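Local coordinates for ScaE cell-surface anchored scaffoldin protein (Ruminococcus flavefaciens, PDB 2ZF9) that carries, in this portion, the cohesin module that probably binds a dockerin and so attaches the cellulosome to the bacterial cell surface, at residues A[85-90]-A[102-107]; A[127-132]-A[143-148]. All coordinates share one frame; numbering follows the deposited sequence.

Contact 1: residues A[85-90]-A[102-107]; sequences GALATA and AEADTD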
loop_
_atom_site.group_PDB
_atom_site.type_symbol
_atom_site.label_atom_id
_atom_site.label_comp_id
_atom_site.label_asym_id
_atom_site.label_seq_id
_atom_site.Cartn_x
_atom_site.Cartn_y
_atom_site.Cartn_z
ATOM N N GLY A 85 -14.357 -8.223 -11.721
ATOM C CA GLY A 85 -14.073 -9.042 -10.533
ATOM C C GLY A 85 -12.686 -8.765 -9.939
ATOM O O GLY A 85 -12.292 -9.408 -8.955
ATOM N N ALA A 86 -11.944 -7.817 -10.528
ATOM C CA ALA A 86 -10.603 -7.444 -10.031
ATOM C C ALA A 86 -10.677 -6.689 -8.701
ATOM O O ALA A 86 -11.499 -5.743 -8.542
ATOM C CB ALA A 86 -9.871 -6.603 -11.071
ATOM N N LEU A 87 -9.809 -7.060 -7.760
ATOM C CA LEU A 87 -9.814 -6.442 -6.424
ATOM C C LEU A 87 -9.069 -5.129 -6.422
ATOM O O LEU A 87 -9.345 -4.253 -5.608
ATOM C CB LEU A 87 -9.160 -7.357 -5.409
ATOM C CG LEU A 87 -9.841 -8.708 -5.199
ATOM C CD1 LEU A 87 -9.125 -9.379 -4.070
ATOM C CD2 LEU A 87 -11.322 -8.544 -4.885
ATOM N N ALA A 88 -8.092 -5.013 -7.326
ATOM C CA ALA A 88 -7.353 -3.769 -7.517
ATOM C C ALA A 88 -6.833 -3.789 -8.950
ATOM O O ALA A 88 -6.785 -4.851 -9.563
ATOM C CB ALA A 88 -6.197 -3.684 -6.542
ATOM N N THR A 89 -6.459 -2.616 -9.455
ATOM C CA THR A 89 -5.928 -2.445 -10.807
ATOM C C THR A 89 -4.561 -1.758 -10.745
ATOM O O THR A 89 -4.411 -0.701 -10.099
ATOM C CB THR A 89 -6.900 -1.536 -11.559
ATOM O OG1 THR A 89 -8.110 -2.269 -11.760
ATOM C CG2 THR A 89 -6.316 -1.105 -12.940
ATOM N N ALA A 90 -3.560 -2.334 -11.423
ATOM C CA ALA A 90 -2.225 -1.723 -11.425
ATOM C C ALA A 90 -2.232 -0.345 -12.082
ATOM O O ALA A 90 -2.917 -0.123 -13.088
ATOM C CB ALA A 90 -1.205 -2.657 -12.139
ATOM N N ALA A 102 -3.349 -9.021 -8.074
ATOM C CA ALA A 102 -4.032 -8.651 -6.843
ATOM C C ALA A 102 -4.968 -9.793 -6.485
ATOM O O ALA A 102 -5.725 -10.306 -7.349
ATOM C CB ALA A 102 -4.823 -7.350 -7.055
ATOM N N GLU A 103 -4.942 -10.193 -5.223
ATOM C CA GLU A 103 -5.722 -11.348 -4.830
ATOM C C GLU A 103 -6.227 -11.230 -3.394
ATOM O O GLU A 103 -5.703 -10.426 -2.588
ATOM C CB GLU A 103 -4.896 -12.613 -5.034
ATOM C CG GLU A 103 -3.821 -12.735 -4.041
ATOM C CD GLU A 103 -2.944 -13.965 -4.238
ATOM O OE1 GLU A 103 -2.680 -14.334 -5.387
ATOM O OE2 GLU A 103 -2.504 -14.552 -3.223
ATOM N N ALA A 104 -7.243 -12.040 -3.089
ATOM C CA ALA A 104 -7.898 -12.015 -1.785
ATOM C C ALA A 104 -6.934 -12.438 -0.693
ATOM O O ALA A 104 -6.011 -13.243 -0.943
ATOM C CB ALA A 104 -9.160 -12.968 -1.799
ATOM N N ASP A 105 -7.144 -11.890 0.512
ATOM C CA ASP A 105 -6.380 -12.261 1.704
ATOM C C ASP A 105 -7.369 -12.590 2.845
ATOM O O ASP A 105 -7.678 -13.754 3.070
ATOM C CB ASP A 105 -5.380 -11.146 2.098
ATOM C CG ASP A 105 -4.427 -11.571 3.224
ATOM O OD1 ASP A 105 -4.212 -12.789 3.426
ATOM O OD2 ASP A 105 -3.920 -10.676 3.924
ATOM N N THR A 106 -7.871 -11.575 3.545
ATOM C CA THR A 106 -8.883 -11.774 4.598
ATOM C C THR A 106 -10.061 -10.875 4.299
ATOM O O THR A 106 -10.016 -10.109 3.339
ATOM C CB THR A 106 -8.338 -11.434 6.017
ATOM O OG1 THR A 106 -8.021 -10.033 6.103
ATOM C CG2 THR A 106 -7.072 -12.218 6.330
ATOM N N ASP A 107 -11.101 -10.919 5.147
ATOM C CA ASP A 107 -12.231 -10.011 4.985
ATOM C C ASP A 107 -11.862 -8.549 5.076
ATOM O O ASP A 107 -12.585 -7.714 4.553
ATOM C CB ASP A 107 -13.347 -10.318 5.981
ATOM C CG ASP A 107 -13.871 -11.718 5.813
ATOM O OD1 ASP A 107 -13.612 -12.551 6.720
ATOM O OD2 ASP A 107 -14.464 -11.978 4.733
HETATM O O HOH W 1 -8.086 -9.249 -8.500
#
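A88 and A102 mark the closest backbone approach, their CA atoms 5.9 Å apart, yet no direct hydrogen bond joins the two segments. A single water fills that role: it accepts from the L87 backbone N at 2.9 Å and donates to the A102 O at 2.8 Å. The two backbones thus meet beside one another without pairing as strands; E103 shares backbone hydrogen bonds with F111 instead.

Among the side chains, L87 carries most of the contact from segment 85-90. Its CG lies beside the backbone N (chi1 -62°) and CD1 continues the chain in extended form (chi2 -174°), which brings that methyl over the face of the peptide joining E103 and A104. The evidence is the near-equal spacing: L87 CD1 is 3.4 Å from A104 N and 3.5 Å from E103 C, with the methyl almost straight above the peptide plane. A104 CB is a looser apolar neighbour, 4.2 Å from L87 CD1. Further in, the two small methyls A88 CB and A102 CB touch at 3.9 Å. A88 is buried, packed also by F110, W127 and F129, and W127 touches A102 as well.

P81 lies against L87, and D82 OD1 accepts from A86 N, tying the residues before strand 89-90 to the preceding loop. Strands 78-79 and 89-90 both pair antiparallel with strand 124-132, and the excursion between them is consistent with one of the beta flaps of this cohesin, which interrupt a strand of the jelly-roll beta-sandwich.

Contact 2: residues A[127-132]-A[143-148]; sequences WSFVLQ and YDVQVA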
loop_
_atom_site.group_PDB
_atom_site.type_symbol
_atom_site.label_atom_id
_atom_site.label_comp_id
_atom_site.label_asym_id
_atom_site.label_seq_id
_atom_site.Cartn_x
_atom_site.Cartn_y
_atom_site.Cartn_z
ATOM N N TRP A 127 -1.133 0.734 -7.268
ATOM C CA TRP A 127 -2.414 0.028 -7.297
ATOM C C TRP A 127 -3.525 0.987 -6.972
ATOM O O TRP A 127 -3.358 1.889 -6.135
ATOM C CB TRP A 127 -2.447 -1.116 -6.289
ATOM C CG TRP A 127 -1.545 -2.198 -6.619
ATOM C CD1 TRP A 127 -0.288 -2.433 -6.081
ATOM C CD2 TRP A 127 -1.797 -3.259 -7.545
ATOM N NE1 TRP A 127 0.254 -3.550 -6.662
ATOM C CE2 TRP A 127 -0.651 -4.081 -7.554
ATOM C CE3 TRP A 127 -2.886 -3.589 -8.380
ATOM C CZ2 TRP A 127 -0.555 -5.238 -8.358
ATOM C CZ3 TRP A 127 -2.788 -4.732 -9.177
ATOM C CH2 TRP A 127 -1.633 -5.547 -9.152
ATOM N N SER A 128 -4.648 0.815 -7.664
ATOM C CA SER A 128 -5.842 1.539 -7.343
ATOM C C SER A 128 -6.935 0.522 -6.931
ATOM O O SER A 128 -6.994 -0.580 -7.461
ATOM C CB SER A 128 -6.230 2.347 -8.602
ATOM O OG SER A 128 -7.523 2.822 -8.486
ATOM N N PHE A 129 -7.814 0.895 -6.012
ATOM C CA PHE A 129 -8.837 -0.027 -5.494
ATOM C C PHE A 129 -9.961 0.793 -4.861
ATOM O O PHE A 129 -9.804 1.995 -4.622
ATOM C CB PHE A 129 -8.245 -1.044 -4.467
ATOM C CG PHE A 129 -7.489 -0.392 -3.304
ATOM C CD1 PHE A 129 -6.204 0.120 -3.492
ATOM C CD2 PHE A 129 -8.088 -0.281 -2.029
ATOM C CE1 PHE A 129 -5.497 0.693 -2.421
ATOM C CE2 PHE A 129 -7.385 0.296 -0.953
ATOM C CZ PHE A 129 -6.094 0.793 -1.164
ATOM N N VAL A 130 -11.097 0.153 -4.624
ATOM C CA VAL A 130 -12.287 0.881 -4.165
ATOM C C VAL A 130 -12.742 0.312 -2.819
ATOM O O VAL A 130 -12.952 -0.903 -2.706
ATOM C CB VAL A 130 -13.461 0.755 -5.204
ATOM C CG1 VAL A 130 -14.763 1.387 -4.693
ATOM C CG2 VAL A 130 -13.064 1.414 -6.538
ATOM N N LEU A 131 -12.934 1.202 -1.832
ATOM C CA LEU A 131 -13.459 0.829 -0.533
ATOM C C LEU A 131 -14.766 1.559 -0.339
ATOM O O LEU A 131 -14.880 2.741 -0.663
ATOM C CB LEU A 131 -12.476 1.198 0.606
ATOM C CG LEU A 131 -11.175 0.387 0.609
ATOM C CD1 LEU A 131 -10.226 0.879 1.693
ATOM C CD2 LEU A 131 -11.476 -1.094 0.805
ATOM N N GLN A 132 -15.756 0.848 0.179
ATOM C CA GLN A 132 -17.037 1.474 0.441
ATOM C C GLN A 132 -17.249 1.780 1.945
ATOM O O GLN A 132 -17.038 0.943 2.820
ATOM C CB GLN A 132 -18.184 0.646 -0.158
ATOM C CG GLN A 132 -19.582 1.299 0.049
ATOM C CD GLN A 132 -20.701 0.490 -0.591
ATOM O OE1 GLN A 132 -20.675 -0.738 -0.568
ATOM N NE2 GLN A 132 -21.699 1.186 -1.164
ATOM N N TYR A 143 -11.540 5.923 9.090
ATOM C CA TYR A 143 -11.332 4.499 8.798
ATOM C C TYR A 143 -9.934 4.360 8.198
ATOM O O TYR A 143 -9.704 4.858 7.094
ATOM C CB TYR A 143 -12.360 4.054 7.759
ATOM C CG TYR A 143 -13.788 4.384 8.125
ATOM C CD1 TYR A 143 -14.531 3.529 8.964
ATOM C CD2 TYR A 143 -14.406 5.537 7.634
ATOM C CE1 TYR A 143 -15.870 3.827 9.296
ATOM C CE2 TYR A 143 -15.734 5.845 7.957
ATOM C CZ TYR A 143 -16.449 4.996 8.803
ATOM O OH TYR A 143 -17.744 5.288 9.132
ATOM N N ASP A 144 -9.008 3.721 8.932
ATOM C CA ASP A 144 -7.594 3.595 8.523
ATOM C C ASP A 144 -7.436 2.595 7.360
ATOM O O ASP A 144 -8.153 1.583 7.285
ATOM C CB ASP A 144 -6.716 3.111 9.705
ATOM C CG ASP A 144 -6.564 4.141 10.785
ATOM O OD1 ASP A 144 -6.541 5.342 10.465
ATOM O OD2 ASP A 144 -6.448 3.740 11.951
ATOM N N VAL A 145 -6.490 2.891 6.468
ATOM C CA VAL A 145 -6.161 1.988 5.346
ATOM C C VAL A 145 -4.632 1.956 5.294
ATOM O O VAL A 145 -3.984 2.999 5.113
ATOM C CB VAL A 145 -6.756 2.561 4.013
ATOM C CG1 VAL A 145 -6.449 1.633 2.814
ATOM C CG2 VAL A 145 -8.269 2.790 4.152
ATOM N N GLN A 146 -4.076 0.750 5.420
ATOM C CA GLN A 146 -2.707 0.566 5.844
ATOM C C GLN A 146 -1.962 -0.496 5.034
ATOM O O GLN A 146 -2.516 -1.545 4.686
ATOM C CB GLN A 146 -2.682 0.133 7.315
ATOM C CG GLN A 146 -3.275 1.149 8.269
ATOM C CD GLN A 146 -3.258 0.650 9.717
ATOM O OE1 GLN A 146 -3.447 -0.542 9.989
ATOM N NE2 GLN A 146 -3.038 1.561 10.633
ATOM N N VAL A 147 -0.676 -0.243 4.809
ATOM C CA VAL A 147 0.255 -1.330 4.459
ATOM C C VAL A 147 0.656 -2.045 5.733
ATOM O O VAL A 147 1.033 -1.402 6.701
ATOM C CB VAL A 147 1.554 -0.791 3.790
ATOM C CG1 VAL A 147 2.552 -1.993 3.514
ATOM C CG2 VAL A 147 1.196 -0.040 2.469
ATOM N N ALA A 148 0.578 -3.372 5.728
ATOM C CA ALA A 148 0.905 -4.170 6.912
ATOM C C ALA A 148 2.041 -5.139 6.566
ATOM O O ALA A 148 2.105 -5.614 5.444
ATOM C CB ALA A 148 -0.342 -4.969 7.359
#
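V145 meets L131 and F129 through its two methyls. The backbones stay well apart, with L131 CA and V145 CA, the nearest pair, separated by 9.4 Å; such a gap is bridged by side chains alone. From V145 CB, which turns toward segment 127-132, the side chain forks. CG1, anti to the backbone N (chi1 -179°), touches both partners: it lies 4.0 Å from L131 CD1 and 4.1 Å from each of F129 CE2 and CZ, and so faces that edge of the ring. Of segment 127-132, CG2, the other branch, touches L131 CD1, at 3.7 Å, the shortest approach of the contact.

F129 comes from the opposite direction and offers its ring edge, since V145 CG1 sits near the ring plane instead of above a face. L131 meets V145 tip to tip through CD1. I71 of the neighbouring strand 66-73 touches both F129 and V145, F110 packs edge-to-face with F129, and F73 and I185 adjoin L131, so the three residues belong to the buried interior of the beta sandwich.

All the atoms that touch are carbons, and no hydrogen bond crosses; F129 and L131 bond by their backbones to M53 and V51 within their own layer. The chemistry therefore implies that dispersion and burial of apolar surface, with no directional bond, hold the layers together here.

How the contacts relate
From the N terminus, contact 1 comes first: its segments 85-90 and 102-107 close an 11-residue loop before contact 2 opens. Contact 2 then closes a connection of ten residues between its segments. The two are in series and neither nest nor cross, yet they touch, with centres 11 Å apart. The evidence lies at strands 89-90 and 124-132, which are neighbours: T89 O is 2.9 Å from S128 N, a probable hydrogen bond, and the W127 ring packs on A90, with CE3 3.4 Å from A90 N. Contact 1 thus ties strand 99-106 to the residues that lead into strand 89-90, itself paired with strand 124-132, and contact 2 ties the latter across the interior to 142-149.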